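Local coordinates for protein exodeoxyribonuclease III (Neisseria meningitidis, PDB 2JC4) that probably acts as a metal-dependent 3'-5' exonuclease on double-stranded DNA, a DNA-repair enzyme of the AP/ExoA family, at residues Phe78-Leu83 with Glu121-Ala126. Numbering follows the deposited sequence.
Sequences FGLPAL and EQWFAA
Leu80, Ala82 and Leu83 gather round the small side chain of Ala126, an apolar seam joining a type I beta turn, Leu80 to Leu83, to helix 115-135 of the DNase I-like fold. It illustrates how a loop can lie close to a helix where the helix offers an alanine: Ala82 and Ala126 approach to 5.2 Å between their CA atoms. The methyl of Ala126 is the shared surface, with Ala82 CB and Leu83 CB each 3.9 Å from Ala126 CB and Leu80 CD1 4.0 Å from it. One turn earlier on the helix, Trp123 adds its indole. CG of Trp123 stands anti to its backbone N (chi1 -174°), and the indole carried from there is met by both leucines. The CD1 methyl of Leu80 lies over one face of the indole, a CH-pi contact 4.0 Å from the centroid of the five-membered ring. The methyl is displaced toward the rim, and its nearest ring atom is NE1. Leu83, whose CG is likewise anti to the backbone N (chi1 -152°), brings CD2 obliquely to the pyrrole side, 3.8 Å from Trp123 CD1. Each leucine side chain crosses the tryptophan at about a right angle. Beyond the seam, Leu127 and Phe130 of the same helix also touch Leu80, while Tyr119 meets the indole. The Trp123 side chain is about 7 Å from that of Tyr105, a predicted active-site residue. No direct hydrogen bond links turn and helix; a water bridges them, accepting from Ala82 N and donating to Ala126 O, with the water oxygen 2.8 Å from Ala126 O.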
loop_
_atom_site.group_PDB
_atom_site.type_symbol
_atom_site.label_atom_id
_atom_site.label_comp_id
_atom_site.label_asym_id
_atom_site.label_seq_id
_atom_site.Cartn_x
_atom_site.Cartn_y
_atom_site.Cartn_z
ATOM N N PHE A 78 -5.430 1.337 15.070
ATOM C CA PHE A 78 -4.382 0.321 14.873
ATOM C C PHE A 78 -5.010 -1.023 14.739
ATOM O O PHE A 78 -5.889 -1.388 15.534
ATOM C CB PHE A 78 -3.372 0.289 16.039
ATOM C CG PHE A 78 -2.609 1.585 16.206
ATOM C CD1 PHE A 78 -1.436 1.818 15.490
ATOM C CD2 PHE A 78 -3.082 2.578 17.058
ATOM C CE1 PHE A 78 -0.732 3.021 15.657
ATOM C CE2 PHE A 78 -2.401 3.787 17.198
ATOM C CZ PHE A 78 -1.227 3.998 16.495
ATOM N N GLY A 79 -4.544 -1.779 13.750
ATOM C CA GLY A 79 -4.854 -3.198 13.656
ATOM C C GLY A 79 -6.255 -3.471 13.157
ATOM O O GLY A 79 -6.935 -2.564 12.616
ATOM N N LEU A 80 -6.696 -4.714 13.391
ATOM C CA LEU A 80 -7.994 -5.211 12.913
ATOM C C LEU A 80 -8.824 -5.791 14.062
ATOM O O LEU A 80 -8.371 -6.763 14.743
ATOM C CB LEU A 80 -7.804 -6.301 11.837
ATOM C CG LEU A 80 -7.051 -5.881 10.567
ATOM C CD1 LEU A 80 -6.577 -7.105 9.792
ATOM C CD2 LEU A 80 -7.906 -4.906 9.720
ATOM N N PRO A 81 -10.029 -5.219 14.293
ATOM C CA PRO A 81 -10.916 -5.739 15.368
ATOM C C PRO A 81 -11.262 -7.226 15.295
ATOM O O PRO A 81 -11.454 -7.870 16.343
ATOM C CB PRO A 81 -12.196 -4.908 15.198
ATOM C CG PRO A 81 -11.677 -3.569 14.681
ATOM C CD PRO A 81 -10.610 -4.019 13.651
ATOM N N ALA A 82 -11.378 -7.767 14.084
ATOM C CA ALA A 82 -11.669 -9.184 13.913
ATOM C C ALA A 82 -10.429 -10.060 14.063
ATOM O O ALA A 82 -10.540 -11.273 14.051
ATOM C CB ALA A 82 -12.363 -9.458 12.549
ATOM N N LEU A 83 -9.250 -9.463 14.175
ATOM C CA LEU A 83 -8.017 -10.213 14.429
ATOM C C LEU A 83 -7.195 -9.448 15.474
ATOM O O LEU A 83 -6.041 -9.017 15.213
ATOM C CB LEU A 83 -7.250 -10.416 13.113
ATOM C CG LEU A 83 -6.336 -11.635 12.966
ATOM C CD1 LEU A 83 -7.103 -12.970 13.023
ATOM C CD2 LEU A 83 -5.588 -11.493 11.642
ATOM N N GLU A 121 -5.360 -15.714 4.126
ATOM C CA GLU A 121 -6.817 -15.825 3.957
ATOM C C GLU A 121 -7.548 -15.225 5.146
ATOM O O GLU A 121 -8.477 -14.455 4.974
ATOM C CB GLU A 121 -7.226 -17.294 3.761
ATOM C CG GLU A 121 -8.734 -17.542 3.577
ATOM C CD GLU A 121 -9.059 -19.027 3.454
ATOM O OE1 GLU A 121 -8.209 -19.886 3.748
ATOM O OE2 GLU A 121 -10.182 -19.328 3.037
ATOM N N GLN A 122 -7.134 -15.586 6.362
ATOM C CA GLN A 122 -7.882 -15.147 7.554
ATOM C C GLN A 122 -7.700 -13.637 7.741
ATOM O O GLN A 122 -8.613 -12.937 8.206
ATOM C CB GLN A 122 -7.356 -15.877 8.794
ATOM C CG GLN A 122 -7.382 -17.438 8.702
ATOM C CD GLN A 122 -6.552 -18.137 9.816
ATOM O OE1 GLN A 122 -5.432 -17.718 10.162
ATOM N NE2 GLN A 122 -7.110 -19.217 10.369
ATOM N N TRP A 123 -6.499 -13.161 7.430
ATOM C CA TRP A 123 -6.124 -11.760 7.587
ATOM C C TRP A 123 -6.953 -10.907 6.592
ATOM O O TRP A 123 -7.528 -9.875 6.951
ATOM C CB TRP A 123 -4.599 -11.600 7.393
ATOM C CG TRP A 123 -4.106 -10.223 7.685
ATOM C CD1 TRP A 123 -3.615 -9.749 8.883
ATOM C CD2 TRP A 123 -4.089 -9.132 6.784
ATOM N NE1 TRP A 123 -3.272 -8.417 8.757
ATOM C CE2 TRP A 123 -3.583 -8.014 7.484
ATOM C CE3 TRP A 123 -4.487 -8.972 5.458
ATOM C CZ2 TRP A 123 -3.453 -6.765 6.893
ATOM C CZ3 TRP A 123 -4.340 -7.720 4.872
ATOM C CH2 TRP A 123 -3.820 -6.648 5.587
ATOM N N PHE A 124 -7.029 -11.335 5.335
ATOM C CA PHE A 124 -7.881 -10.602 4.381
ATOM C C PHE A 124 -9.372 -10.560 4.763
ATOM O O PHE A 124 -10.069 -9.545 4.511
ATOM C CB PHE A 124 -7.680 -11.138 2.962
ATOM C CG PHE A 124 -6.596 -10.411 2.201
ATOM C CD1 PHE A 124 -5.256 -10.826 2.281
ATOM C CD2 PHE A 124 -6.912 -9.294 1.436
ATOM C CE1 PHE A 124 -4.241 -10.167 1.605
ATOM C CE2 PHE A 124 -5.892 -8.602 0.738
ATOM C CZ PHE A 124 -4.566 -9.042 0.805
ATOM N N ALA A 125 -9.864 -11.659 5.346
ATOM C CA ALA A 125 -11.251 -11.728 5.808
ATOM C C ALA A 125 -11.434 -10.674 6.884
ATOM O O ALA A 125 -12.460 -9.971 6.925
ATOM C CB ALA A 125 -11.549 -13.106 6.389
ATOM N N ALA A 126 -10.452 -10.583 7.781
ATOM C CA ALA A 126 -10.523 -9.596 8.870
ATOM C C ALA A 126 -10.427 -8.165 8.312
ATOM O O ALA A 126 -11.103 -7.250 8.783
ATOM C CB ALA A 126 -9.449 -9.851 9.924
HETATM O O HOH W 1 -11.440 -6.421 11.462
#